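Local coordinates for ER-derived vesicles protein ERV41 (Saccharomyces cerevisiae, PDB 3ZLC), which travels in COPII-coated vesicles, is required for efficient transport of some secretory proteins to the Golgi and facilitates retrograde transport back to the endoplasmic reticulum, at residues A[166-170]-A[200-204]; A[193-198]-A[209-213]; A[27-33]-A[55-61]. One frame throughout, in Å; residues are numbered along the deposited sequence.

Interaction 1 of 3, residues A[166-170]-A[200-204]; sequences FYPYI and FKKLG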
ATOM      1  N   PHE A 166      12.579   7.309  -5.302  1.00 21.31           N
ATOM      2  CA  PHE A 166      11.605   8.186  -5.937  1.00 29.58           C
ATOM      3  C   PHE A 166      12.316   8.955  -7.052  1.00 19.56           C
ATOM      4  O   PHE A 166      13.529   9.188  -6.986  1.00 17.76           O
ATOM      5  CB  PHE A 166      10.956   9.126  -4.920  1.00 42.63           C
ATOM      6  CG  PHE A 166       9.459   9.263  -5.095  1.00 50.50           C
ATOM      7  CD1 PHE A 166       8.606   8.195  -4.798  1.00 51.04           C
ATOM      8  CD2 PHE A 166       8.906  10.455  -5.561  1.00 45.11           C
ATOM      9  CE1 PHE A 166       7.223   8.312  -4.965  1.00 45.68           C
ATOM     10  CE2 PHE A 166       7.526  10.589  -5.717  1.00 49.46           C
ATOM     11  CZ  PHE A 166       6.682   9.509  -5.424  1.00 52.68           C
ATOM     12  N   TYR A 167      11.596   9.286  -8.120  1.00 18.75           N
ATOM     13  CA  TYR A 167      12.230  10.006  -9.230  1.00 19.00           C
ATOM     14  C   TYR A 167      11.198  10.962  -9.819  1.00 16.07           C
ATOM     15  O   TYR A 167       9.999  10.774  -9.590  1.00 15.64           O
ATOM     16  CB  TYR A 167      12.796   9.022 -10.271  1.00 16.75           C
ATOM     17  CG  TYR A 167      11.790   8.049 -10.828  1.00 18.75           C
ATOM     18  CD1 TYR A 167      11.423   6.911 -10.118  1.00 13.71           C
ATOM     19  CD2 TYR A 167      11.223   8.254 -12.083  1.00 15.03           C
ATOM     20  CE1 TYR A 167      10.497   6.002 -10.638  1.00 15.13           C
ATOM     21  CE2 TYR A 167      10.296   7.357 -12.605  1.00 21.18           C
ATOM     22  CZ  TYR A 167       9.947   6.233 -11.879  1.00 20.46           C
ATOM     23  OH  TYR A 167       9.032   5.344 -12.398  1.00 18.81           O
ATOM     24  N   PRO A 168      11.652  11.993 -10.553  1.00 19.86           N
ATOM     25  CA  PRO A 168      10.725  13.073 -10.928  1.00 22.93           C
ATOM     26  C   PRO A 168       9.603  12.634 -11.872  1.00 21.14           C
ATOM     27  O   PRO A 168       8.557  13.286 -11.924  1.00 21.34           O
ATOM     28  CB  PRO A 168      11.637  14.080 -11.639  1.00 21.27           C
ATOM     29  CG  PRO A 168      12.982  13.833 -11.043  1.00 29.60           C
ATOM     30  CD  PRO A 168      13.056  12.354 -10.839  1.00 19.58           C
ATOM     31  N   TYR A 169       9.811  11.538 -12.596  1.00 19.90           N
ATOM     32  CA  TYR A 169       8.853  11.097 -13.613  1.00 16.20           C
ATOM     33  C   TYR A 169       7.876  10.069 -13.072  1.00 20.53           C
ATOM     34  O   TYR A 169       7.013   9.578 -13.812  1.00 17.63           O
ATOM     35  CB  TYR A 169       9.598  10.449 -14.783  1.00 19.35           C
ATOM     36  CG  TYR A 169      10.911  11.118 -15.122  1.00 25.20           C
ATOM     37  CD1 TYR A 169      10.993  12.496 -15.284  1.00 19.59           C
ATOM     38  CD2 TYR A 169      12.077  10.369 -15.270  1.00 24.43           C
ATOM     39  CE1 TYR A 169      12.214  13.120 -15.597  1.00 22.41           C
ATOM     40  CE2 TYR A 169      13.297  10.982 -15.586  1.00 23.39           C
ATOM     41  CZ  TYR A 169      13.352  12.353 -15.742  1.00 19.52           C
ATOM     42  OH  TYR A 169      14.551  12.958 -16.073  1.00 25.58           O
ATOM     43  N   ILE A 170       8.014   9.738 -11.793  1.00 14.23           N
ATOM     44  CA  ILE A 170       7.273   8.619 -11.211  1.00 14.59           C
ATOM     45  C   ILE A 170       5.755   8.824 -11.281  1.00 17.03           C
ATOM     46  O   ILE A 170       5.250   9.941 -11.181  1.00 16.07           O
ATOM     47  CB  ILE A 170       7.744   8.316  -9.763  1.00 15.46           C
ATOM     48  CG1 ILE A 170       7.367   6.896  -9.332  1.00 15.64           C
ATOM     49  CG2 ILE A 170       7.227   9.345  -8.783  1.00 20.39           C
ATOM     50  CD1 ILE A 170       8.120   6.459  -8.051  1.00 17.13           C
ATOM     51  N   PHE A 200      16.720   5.501 -16.661  1.00 25.59           N
ATOM     52  CA  PHE A 200      16.585   6.806 -17.298  1.00 26.72           C
ATOM     53  C   PHE A 200      17.983   7.363 -17.436  1.00 29.11           C
ATOM     54  O   PHE A 200      18.604   7.723 -16.433  1.00 28.96           O
ATOM     55  CB  PHE A 200      15.764   7.767 -16.437  1.00 25.28           C
ATOM     56  CG  PHE A 200      14.330   7.360 -16.263  1.00 18.36           C
ATOM     57  CD1 PHE A 200      13.371   7.698 -17.219  1.00 21.87           C
ATOM     58  CD2 PHE A 200      13.932   6.658 -15.137  1.00 16.72           C
ATOM     59  CE1 PHE A 200      12.041   7.324 -17.053  1.00 20.13           C
ATOM     60  CE2 PHE A 200      12.598   6.281 -14.963  1.00 22.29           C
ATOM     61  CZ  PHE A 200      11.655   6.616 -15.926  1.00 22.52           C
ATOM     62  N   LYS A 201      18.484   7.453 -18.666  1.00 34.05           N
ATOM     63  CA  LYS A 201      19.836   7.971 -18.872  1.00 33.81           C
ATOM     64  C   LYS A 201      19.998   9.409 -18.368  1.00 34.40           C
ATOM     65  O   LYS A 201      21.112   9.847 -18.072  1.00 42.15           O
ATOM     66  CB  LYS A 201      20.242   7.839 -20.345  1.00 44.53           C
ATOM     67  CG  LYS A 201      20.562   6.407 -20.756  1.00 53.47           C
ATOM     68  CD  LYS A 201      20.903   6.309 -22.235  1.00 62.44           C
ATOM     69  CE  LYS A 201      21.244   4.875 -22.621  1.00 62.12           C
ATOM     70  NZ  LYS A 201      21.394   4.712 -24.095  1.00 58.01           N
ATOM     71  N   LYS A 202      18.885  10.132 -18.254  1.00 34.76           N
ATOM     72  CA  LYS A 202      18.900  11.490 -17.699  1.00 43.41           C
ATOM     73  C   LYS A 202      19.123  11.500 -16.181  1.00 44.86           C
ATOM     74  O   LYS A 202      19.419  12.543 -15.599  1.00 41.79           O
ATOM     75  CB  LYS A 202      17.594  12.220 -18.032  1.00 40.86           C
ATOM     76  CG  LYS A 202      17.625  13.004 -19.341  1.00 47.91           C
ATOM     77  CD  LYS A 202      16.363  13.851 -19.489  1.00 50.93           C
ATOM     78  CE  LYS A 202      16.663  15.199 -20.143  1.00 55.05           C
ATOM     79  NZ  LYS A 202      16.304  15.262 -21.586  1.00 59.77           N
ATOM     80  N   LEU A 203      18.986  10.335 -15.552  1.00 33.11           N
ATOM     81  CA  LEU A 203      19.100  10.215 -14.099  1.00 28.26           C
ATOM     82  C   LEU A 203      20.329   9.401 -13.661  1.00 37.81           C
ATOM     83  O   LEU A 203      20.893   9.628 -12.581  1.00 40.84           O
ATOM     84  CB  LEU A 203      17.825   9.583 -13.526  1.00 24.77           C
ATOM     85  CG  LEU A 203      16.546  10.403 -13.693  1.00 29.43           C
ATOM     86  CD1 LEU A 203      15.376   9.718 -13.006  1.00 24.13           C
ATOM     87  CD2 LEU A 203      16.728  11.814 -13.153  1.00 32.21           C
ATOM     88  N   GLY A 204      20.737   8.449 -14.497  1.00 47.27           N
ATOM     89  CA  GLY A 204      21.851   7.573 -14.167  1.00 49.10           C
ATOM     90  C   GLY A 204      21.403   6.164 -13.805  1.00 41.69           C
ATOM     91  O   GLY A 204      20.243   5.946 -13.447  1.00 40.71           O
TER

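Interaction 2 of 3, residues A[193-198]-A[209-213]; sequences TSVVPT and TNQYS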
ATOM      1  N   THR A 193       0.861  -6.245  -8.012  1.00 11.93           N
ATOM      2  CA  THR A 193       1.689  -5.235  -8.675  1.00 15.01           C
ATOM      3  C   THR A 193       2.821  -5.909  -9.426  1.00 20.52           C
ATOM      4  O   THR A 193       3.470  -6.820  -8.895  1.00 22.57           O
ATOM      5  CB  THR A 193       2.289  -4.233  -7.666  1.00 17.38           C
ATOM      6  OG1 THR A 193       3.164  -4.919  -6.749  1.00 15.33           O
ATOM      7  CG2 THR A 193       1.173  -3.503  -6.913  1.00 14.13           C
ATOM      8  N   SER A 194       3.055  -5.481 -10.664  1.00 14.83           N
ATOM      9  CA  SER A 194       4.122  -6.076 -11.472  1.00 12.70           C
ATOM     10  C   SER A 194       5.124  -4.965 -11.743  1.00 13.94           C
ATOM     11  O   SER A 194       4.793  -3.947 -12.376  1.00 14.43           O
ATOM     12  CB  SER A 194       3.567  -6.632 -12.781  1.00 15.00           C
ATOM     13  OG  SER A 194       4.586  -7.288 -13.541  1.00 20.76           O
ATOM     14  N   VAL A 195       6.350  -5.166 -11.270  1.00 16.21           N
ATOM     15  CA  VAL A 195       7.330  -4.097 -11.145  1.00 13.21           C
ATOM     16  C   VAL A 195       8.375  -4.191 -12.257  1.00 22.62           C
ATOM     17  O   VAL A 195       8.948  -5.259 -12.500  1.00 15.12           O
ATOM     18  CB  VAL A 195       8.007  -4.168  -9.744  1.00 15.84           C
ATOM     19  CG1 VAL A 195       8.970  -2.996  -9.527  1.00 12.65           C
ATOM     20  CG2 VAL A 195       6.938  -4.161  -8.643  1.00 11.78           C
ATOM     21  N   VAL A 196       8.617  -3.069 -12.928  1.00 17.01           N
ATOM     22  CA  VAL A 196       9.571  -3.025 -14.035  1.00 18.75           C
ATOM     23  C   VAL A 196      10.683  -2.069 -13.674  1.00 18.04           C
ATOM     24  O   VAL A 196      10.406  -0.904 -13.366  1.00 16.84           O
ATOM     25  CB  VAL A 196       8.899  -2.497 -15.308  1.00 22.29           C
ATOM     26  CG1 VAL A 196       9.888  -2.511 -16.490  1.00 24.47           C
ATOM     27  CG2 VAL A 196       7.694  -3.321 -15.633  1.00 25.22           C
ATOM     28  N   PRO A 197      11.951  -2.550 -13.685  1.00 15.47           N
ATOM     29  CA  PRO A 197      13.054  -1.632 -13.397  1.00 15.24           C
ATOM     30  C   PRO A 197      13.319  -0.776 -14.628  1.00 22.96           C
ATOM     31  O   PRO A 197      13.195  -1.257 -15.757  1.00 18.09           O
ATOM     32  CB  PRO A 197      14.243  -2.575 -13.150  1.00 24.36           C
ATOM     33  CG  PRO A 197      13.946  -3.780 -14.038  1.00 22.89           C
ATOM     34  CD  PRO A 197      12.421  -3.929 -13.942  1.00 20.69           C
ATOM     35  N   THR A 198      13.673   0.486 -14.427  1.00 18.57           N
ATOM     36  CA  THR A 198      13.906   1.356 -15.576  1.00 22.34           C
ATOM     37  C   THR A 198      15.255   2.057 -15.489  1.00 26.11           C
ATOM     38  O   THR A 198      15.753   2.351 -14.403  1.00 24.10           O
ATOM     39  CB  THR A 198      12.809   2.407 -15.697  1.00 25.48           C
ATOM     40  OG1 THR A 198      12.683   3.102 -14.446  1.00 29.67           O
ATOM     41  CG2 THR A 198      11.487   1.750 -16.058  1.00 20.99           C
ATOM     42  N   THR A 209      15.346   3.093 -10.031  1.00 17.78           N
ATOM     43  CA  THR A 209      14.037   3.515 -10.536  1.00 19.63           C
ATOM     44  C   THR A 209      13.204   2.346 -11.034  1.00 18.35           C
ATOM     45  O   THR A 209      13.697   1.488 -11.775  1.00 16.53           O
ATOM     46  CB  THR A 209      14.183   4.547 -11.673  1.00 22.10           C
ATOM     47  OG1 THR A 209      15.145   4.073 -12.630  1.00 18.50           O
ATOM     48  CG2 THR A 209      14.656   5.873 -11.110  1.00 15.96           C
ATOM     49  N   ASN A 210      11.938   2.322 -10.626  1.00 14.26           N
ATOM     50  CA  ASN A 210      11.014   1.259 -11.024  1.00 14.67           C
ATOM     51  C   ASN A 210       9.647   1.855 -11.237  1.00 14.55           C
ATOM     52  O   ASN A 210       9.277   2.845 -10.582  1.00 17.07           O
ATOM     53  CB  ASN A 210      10.885   0.198  -9.919  1.00 12.59           C
ATOM     54  CG  ASN A 210      12.208  -0.431  -9.557  1.00 16.97           C
ATOM     55  OD1 ASN A 210      12.572  -1.479 -10.089  1.00 19.79           O
ATOM     56  ND2 ASN A 210      12.937   0.199  -8.644  1.00 17.77           N
ATOM     57  N   GLN A 211       8.884   1.240 -12.130  1.00 13.76           N
ATOM     58  CA  GLN A 211       7.475   1.573 -12.262  1.00 11.38           C
ATOM     59  C   GLN A 211       6.669   0.275 -12.204  1.00 15.02           C
ATOM     60  O   GLN A 211       7.215  -0.823 -12.419  1.00 17.14           O
ATOM     61  CB  GLN A 211       7.243   2.319 -13.587  1.00 16.83           C
ATOM     62  CG  GLN A 211       7.658   1.532 -14.852  1.00 14.17           C
ATOM     63  CD  GLN A 211       7.730   2.442 -16.062  1.00 18.34           C
ATOM     64  OE1 GLN A 211       8.517   3.394 -16.080  1.00 20.45           O
ATOM     65  NE2 GLN A 211       6.893   2.178 -17.069  1.00 17.68           N
ATOM     66  N   TYR A 212       5.388   0.375 -11.882  1.00 14.67           N
ATOM     67  CA  TYR A 212       4.582  -0.839 -11.820  1.00 12.20           C
ATOM     68  C   TYR A 212       3.201  -0.656 -12.405  1.00 14.50           C
ATOM     69  O   TYR A 212       2.684   0.479 -12.513  1.00 16.41           O
ATOM     70  CB  TYR A 212       4.503  -1.402 -10.388  1.00 10.54           C
ATOM     71  CG  TYR A 212       3.763  -0.542  -9.374  1.00 11.27           C
ATOM     72  CD1 TYR A 212       4.405   0.500  -8.716  1.00 10.06           C
ATOM     73  CD2 TYR A 212       2.435  -0.824  -9.030  1.00 14.50           C
ATOM     74  CE1 TYR A 212       3.739   1.273  -7.751  1.00 12.29           C
ATOM     75  CE2 TYR A 212       1.760  -0.059  -8.074  1.00 12.11           C
ATOM     76  CZ  TYR A 212       2.413   0.965  -7.438  1.00 14.88           C
ATOM     77  OH  TYR A 212       1.728   1.719  -6.510  1.00 12.95           O
ATOM     78  N   SER A 213       2.627  -1.788 -12.810  1.00 12.23           N
ATOM     79  CA  SER A 213       1.228  -1.864 -13.188  1.00 13.17           C
ATOM     80  C   SER A 213       0.563  -2.706 -12.125  1.00 15.07           C
ATOM     81  O   SER A 213       1.246  -3.318 -11.297  1.00 12.21           O
ATOM     82  CB  SER A 213       1.050  -2.510 -14.561  1.00 15.79           C
ATOM     83  OG  SER A 213       1.550  -3.849 -14.605  1.00 14.62           O
TER
HETATM   84  O   HOH W   1       4.234  -3.910 -15.212  1.00 14.11           O
HETATM   85  O   HOH W   2      10.187   4.026 -14.201  1.00 32.03           O

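Interaction 3 of 3, residues A[27-33]-A[55-61]; sequences YVNTKCD and LEEMPFF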
ATOM      1  N   TYR A  27      -3.242   5.276   5.141  1.00 14.49           N
ATOM      2  CA  TYR A  27      -4.097   5.482   6.310  1.00 13.64           C
ATOM      3  C   TYR A  27      -4.977   4.243   6.343  1.00 19.45           C
ATOM      4  O   TYR A  27      -5.515   3.849   5.315  1.00 15.67           O
ATOM      5  CB  TYR A  27      -5.005   6.711   6.150  1.00 14.31           C
ATOM      6  CG  TYR A  27      -4.304   8.049   5.963  1.00 16.23           C
ATOM      7  CD1 TYR A  27      -3.017   8.272   6.449  1.00 15.73           C
ATOM      8  CD2 TYR A  27      -4.938   9.085   5.295  1.00 14.99           C
ATOM      9  CE1 TYR A  27      -2.388   9.515   6.277  1.00 18.04           C
ATOM     10  CE2 TYR A  27      -4.326  10.319   5.116  1.00 19.05           C
ATOM     11  CZ  TYR A  27      -3.050  10.528   5.604  1.00 24.61           C
ATOM     12  OH  TYR A  27      -2.442  11.758   5.428  1.00 23.03           O
ATOM     13  N   VAL A  28      -5.106   3.619   7.507  1.00 14.20           N
ATOM     14  CA  VAL A  28      -6.013   2.475   7.680  1.00 14.53           C
ATOM     15  C   VAL A  28      -7.075   2.873   8.702  1.00 17.20           C
ATOM     16  O   VAL A  28      -6.746   3.494   9.713  1.00 16.61           O
ATOM     17  CB  VAL A  28      -5.262   1.222   8.209  1.00 18.17           C
ATOM     18  CG1 VAL A  28      -6.225   0.043   8.371  1.00 18.91           C
ATOM     19  CG2 VAL A  28      -4.123   0.828   7.250  1.00 17.28           C
ATOM     20  N   ASN A  29      -8.336   2.516   8.443  1.00 16.18           N
ATOM     21  CA  ASN A  29      -9.474   2.886   9.310  1.00 18.73           C
ATOM     22  C   ASN A  29      -9.561   1.997  10.556  1.00 20.31           C
ATOM     23  O   ASN A  29     -10.653   1.662  11.023  1.00 20.91           O
ATOM     24  CB  ASN A  29     -10.768   2.792   8.475  1.00 17.89           C
ATOM     25  CG  ASN A  29     -11.969   3.511   9.087  1.00 19.30           C
ATOM     26  OD1 ASN A  29     -13.057   3.445   8.514  1.00 21.63           O
ATOM     27  ND2 ASN A  29     -11.788   4.205  10.227  1.00 20.25           N
ATOM     28  N   THR A  30      -8.398   1.655  11.113  1.00 18.92           N
ATOM     29  CA  THR A  30      -8.300   0.874  12.356  1.00 21.51           C
ATOM     30  C   THR A  30      -7.165   1.445  13.212  1.00 19.30           C
ATOM     31  O   THR A  30      -6.152   1.915  12.671  1.00 20.21           O
ATOM     32  CB  THR A  30      -7.998  -0.615  12.050  1.00 20.23           C
ATOM     33  OG1 THR A  30      -9.026  -1.154  11.194  1.00 20.43           O
ATOM     34  CG2 THR A  30      -7.914  -1.441  13.338  1.00 19.68           C
ATOM     35  N   LYS A  31      -7.342   1.437  14.534  1.00 19.84           N
ATOM     36  CA  LYS A  31      -6.293   1.893  15.461  1.00 22.79           C
ATOM     37  C   LYS A  31      -5.038   1.054  15.289  1.00 19.52           C
ATOM     38  O   LYS A  31      -5.133  -0.149  15.020  1.00 23.66           O
ATOM     39  CB  LYS A  31      -6.757   1.774  16.912  1.00 25.49           C
ATOM     40  CG  LYS A  31      -8.133   2.339  17.173  1.00 41.04           C
ATOM     41  CD  LYS A  31      -8.137   3.835  17.094  1.00 45.74           C
ATOM     42  CE  LYS A  31      -8.240   4.434  18.482  1.00 52.74           C
ATOM     43  NZ  LYS A  31      -8.163   5.919  18.416  1.00 48.83           N
ATOM     44  N   CYS A  32      -3.869   1.676  15.443  1.00 21.46           N
ATOM     45  CA  CYS A  32      -2.593   1.018  15.114  1.00 19.97           C
ATOM     46  C   CYS A  32      -2.355  -0.292  15.878  1.00 20.24           C
ATOM     47  O   CYS A  32      -1.857  -1.268  15.312  1.00 21.75           O
ATOM     48  CB  CYS A  32      -1.423   1.967  15.388  1.00 24.21           C
ATOM     49  SG  CYS A  32      -1.418   3.468  14.390  1.00 23.37           S
ATOM     50  N   ASP A  33      -2.696  -0.303  17.160  1.00 20.76           N
ATOM     51  CA  ASP A  33      -2.329  -1.418  18.038  1.00 23.91           C
ATOM     52  C   ASP A  33      -3.106  -2.717  17.734  1.00 22.45           C
ATOM     53  O   ASP A  33      -2.758  -3.789  18.235  1.00 22.62           O
ATOM     54  CB  ASP A  33      -2.467  -1.004  19.516  1.00 24.58           C
ATOM     55  CG  ASP A  33      -1.276  -0.155  20.021  1.00 29.79           C
ATOM     56  OD1 ASP A  33      -0.384   0.191  19.230  1.00 31.19           O
ATOM     57  OD2 ASP A  33      -1.232   0.178  21.219  1.00 27.40           O
ATOM     58  N   LEU A  55       3.971   3.583  12.918  1.00 20.90           N
ATOM     59  CA  LEU A  55       2.522   3.433  13.034  1.00 20.80           C
ATOM     60  C   LEU A  55       2.053   4.523  13.988  1.00 27.00           C
ATOM     61  O   LEU A  55       2.436   4.543  15.155  1.00 25.06           O
ATOM     62  CB  LEU A  55       2.139   2.047  13.565  1.00 20.88           C
ATOM     63  CG  LEU A  55       1.975   0.962  12.497  1.00 26.67           C
ATOM     64  CD1 LEU A  55       3.326   0.591  11.919  1.00 33.64           C
ATOM     65  CD2 LEU A  55       1.271  -0.278  13.047  1.00 28.41           C
ATOM     66  N   GLU A  56       1.267   5.463  13.479  1.00 20.63           N
ATOM     67  CA  GLU A  56       0.836   6.585  14.301  1.00 29.83           C
ATOM     68  C   GLU A  56      -0.671   6.713  14.293  1.00 24.82           C
ATOM     69  O   GLU A  56      -1.300   6.636  13.227  1.00 19.61           O
ATOM     70  CB  GLU A  56       1.493   7.878  13.809  1.00 27.94           C
ATOM     71  CG  GLU A  56       2.984   7.941  14.136  1.00 39.20           C
ATOM     72  CD  GLU A  56       3.650   9.231  13.688  1.00 43.07           C
ATOM     73  OE1 GLU A  56       2.935  10.178  13.289  1.00 39.76           O
ATOM     74  OE2 GLU A  56       4.898   9.293  13.729  1.00 44.02           O
ATOM     75  N   GLU A  57      -1.242   6.926  15.475  1.00 20.97           N
ATOM     76  CA  GLU A  57      -2.690   7.086  15.609  1.00 28.77           C
ATOM     77  C   GLU A  57      -3.142   8.323  14.850  1.00 25.17           C
ATOM     78  O   GLU A  57      -2.435   9.334  14.829  1.00 24.57           O
ATOM     79  CB  GLU A  57      -3.092   7.232  17.080  1.00 36.79           C
ATOM     80  CG  GLU A  57      -2.522   6.172  18.014  1.00 50.52           C
ATOM     81  CD  GLU A  57      -3.070   4.793  17.743  1.00 54.98           C
ATOM     82  OE1 GLU A  57      -4.097   4.684  17.039  1.00 51.53           O
ATOM     83  OE2 GLU A  57      -2.472   3.812  18.239  1.00 58.83           O
ATOM     84  N   MET A  58      -4.323   8.254  14.242  1.00 24.65           N
ATOM     85  CA  MET A  58      -4.874   9.415  13.542  1.00 21.69           C
ATOM     86  C   MET A  58      -6.385   9.325  13.513  1.00 25.71           C
ATOM     87  O   MET A  58      -6.933   8.232  13.685  1.00 23.66           O
ATOM     88  CB  MET A  58      -4.351   9.435  12.112  1.00 22.59           C
ATOM     89  CG  MET A  58      -4.928   8.304  11.256  1.00 18.08           C
ATOM     90  SD  MET A  58      -4.321   8.311   9.553  1.00 21.70           S
ATOM     91  CE  MET A  58      -4.964   9.877   8.962  1.00 20.95           C
ATOM     92  N   PRO A  59      -7.076  10.466  13.298  1.00 24.30           N
ATOM     93  CA  PRO A  59      -8.496  10.319  12.957  1.00 26.15           C
ATOM     94  C   PRO A  59      -8.557   9.972  11.474  1.00 24.48           C
ATOM     95  O   PRO A  59      -8.047  10.754  10.652  1.00 21.18           O
ATOM     96  CB  PRO A  59      -9.074  11.735  13.192  1.00 26.67           C
ATOM     97  CG  PRO A  59      -7.933  12.547  13.878  1.00 30.92           C
ATOM     98  CD  PRO A  59      -6.677  11.884  13.371  1.00 29.47           C
ATOM     99  N   PHE A  60      -9.138   8.825  11.129  1.00 24.79           N
ATOM    100  CA  PHE A  60      -9.189   8.402   9.729  1.00 21.73           C
ATOM    101  C   PHE A  60      -9.877   9.451   8.855  1.00 19.77           C
ATOM    102  O   PHE A  60     -10.889  10.023   9.234  1.00 21.09           O
ATOM    103  CB  PHE A  60      -9.886   7.036   9.576  1.00 19.74           C
ATOM    104  CG  PHE A  60      -9.850   6.489   8.160  1.00 17.93           C
ATOM    105  CD1 PHE A  60      -8.677   5.951   7.641  1.00 17.80           C
ATOM    106  CD2 PHE A  60     -10.994   6.504   7.358  1.00 20.75           C
ATOM    107  CE1 PHE A  60      -8.626   5.449   6.337  1.00 16.64           C
ATOM    108  CE2 PHE A  60     -10.958   5.995   6.037  1.00 17.53           C
ATOM    109  CZ  PHE A  60      -9.774   5.463   5.540  1.00 16.25           C
ATOM    110  N   PHE A  61      -9.293   9.727   7.696  1.00 18.87           N
ATOM    111  CA  PHE A  61      -9.907  10.647   6.749  1.00 19.92           C
ATOM    112  C   PHE A  61      -9.431  10.339   5.344  1.00 19.23           C
ATOM    113  O   PHE A  61      -8.390   9.702   5.146  1.00 19.44           O
ATOM    114  CB  PHE A  61      -9.618  12.115   7.110  1.00 21.26           C
ATOM    115  CG  PHE A  61      -8.224  12.584   6.746  1.00 23.35           C
ATOM    116  CD1 PHE A  61      -7.133  12.274   7.556  1.00 20.98           C
ATOM    117  CD2 PHE A  61      -8.010  13.353   5.598  1.00 19.81           C
ATOM    118  CE1 PHE A  61      -5.849  12.722   7.226  1.00 24.63           C
ATOM    119  CE2 PHE A  61      -6.726  13.811   5.263  1.00 21.43           C
ATOM    120  CZ  PHE A  61      -5.652  13.495   6.076  1.00 18.80           C
TER
HETATM  121  O   HOH W   3      -8.802   7.132  15.680  1.00 42.26           O
HETATM  122  O   HOH W   4       0.188   2.889  18.900  1.00 44.85           O

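Interaction 1 of 3, residues A[166-170]-A[200-204]
Phe200 meets two tyrosines, Tyr167 and Tyr169, in a small aromatic cluster. Tyr169 lays one ring carbon, CD2, over a face of the Phe200 ring. This carbon is 3.5 Å from Phe200 CE1 and offset toward the rim. The two side chains lie antiparallel alongside each other. Their planes are inclined at 59°, so the pair is neither a parallel stack nor a true T-shape. Tyr167 reaches the far end of the same phenylalanine. Its CE2 lies 3.5 Å from Phe200 CE2, and the two side chains cross at roughly a right angle with their planes 39° apart. With CG between the backbone N and the carbonyl carbon (chi1 56°), the Tyr167 ring is held so that its CD2-CE2 side meets Phe200. Its hydroxyl is hydrogen-bonded to the carbonyl oxygen of Asn210.

The contact joins two loops of the lumenal domain. One follows strand 156-163 and holds a type I beta turn from Tyr167 to Ile170, closed by a bond from Ile170 N to Tyr167 O. The other leads from strand 188-200 toward strand 209-219, and its Phe200 O accepts from both Leu203 N and Gly204 N.

Leu203 packs beside the rings, mainly through CD1. This carbon is 3.5 Å from Tyr169 CE2 and 3.8 Å from Tyr167 CB. Pro168 CD lies 4.1 Å from the same methyl. Tyr169 and Leu203 also run antiparallel, which carries the tyrosine hydroxyl on to Lys202. Tyr169 OH is 3.7 Å from Lys202 CB, while the lysine chain bends at chi3 and chi4.

Interaction 2 of 3, residues A[193-198]-A[209-213]
Thr198 and Thr209 face each other with similar first torsions. Each OG1 lies between its own backbone N and carbonyl carbon (chi1 53° and 48°). The Thr209 torsion brings its OG1 to Thr198 O, to which it donates from above the carbonyl plane. At 2.5 Å this bond is unusually short, so its exact length is doubtful. The two residues belong to the antiparallel beta hairpin of strands 188-200 and 209-219. Val196 and Gln211 form a hydrogen-bonded pair. The bond from Val196 N to Gln211 O is 2.7 Å and nearly straight, at 173°. Ser194 and Ser213 make a second such pair.

On the face carrying Val195 and Tyr212, Thr193 CG2 packs obliquely against the Tyr212 ring, 3.6 Å from CD2. Val195 CG1 rests 3.7 Å from Asn210 CB. The polar ends here are held from outside: Tyr212 OH is bonded to Phe161 O, and Asn210 OD1 to Arg127.

The other face carries Gln211 and Thr198, whose side chains cross at about a right angle. Gln211 OE1 stands 3.4 Å from Thr198 CG2. A water joins the two side chains, donating to Gln211 OE1 at 2.6 Å and lying 2.7 Å from Thr198 OG1.

Interaction 3 of 3, residues A[27-33]-A[55-61]
Met58 lays its methyl over the Tyr27 ring. CE stands 3.5 Å from the ring centroid and only 9° off the normal, a CH-pi contact, and SD is 3.4 Å from Tyr27 CD1. The bend at chi3 (-63°) turns the methyl onto the face of this Met-aromatic pair. Phe61 approaches Tyr27 obliquely, with its CE1 3.5 Å from Tyr27 CE2. Asn29 covers Phe60: its CB lies over the ring centre, 3.7 Å from the centroid, and its amide stacks on the ring with planes 12° apart.

Further along, Cys32 SG packs 3.9 Å from Leu55 CB. Glu57 bends at chi2 and brings OE1 to Cys32 N, a weak hydrogen bond of 3.4 Å. One water links Glu57 OE2 to Asp33 OD1, two like charges, and another links Lys31 NZ to Met58 O.

The next shell fixes these groups. Asn29 ND2 donates to the carbonyls of Asn115 and Glu113, and OD1 accepts from Asn155. Cys32 forms a disulfide with Cys117. Strand 117-126 lies between strands 19-28 and 53-57, so the contact joins the ends of two strands that flank it, next to the outer edge of the mixed six-strand sheet.

From the N terminus, interaction 3 comes first. It closes the chain from strand 19-28, through strands 35-41 and 47-48, to strand 53-57 and the loop beyond it. Interactions 1 and 2 follow later and cross, because their segments alternate along the chain. Interaction 2 closes the hairpin of strands 188-200 and 209-219. Interaction 1 brings the loop after strand 156-163 to the loop within that hairpin. The two touch at Tyr167, which packs on Thr209 and probably bonds to Asn210 O. Interaction 1 therefore links a loop from the six-strand sheet to the larger sheet. Interaction 3 lies on the opposite side of the chain's centre, its centre about 33 Å from that of interaction 1.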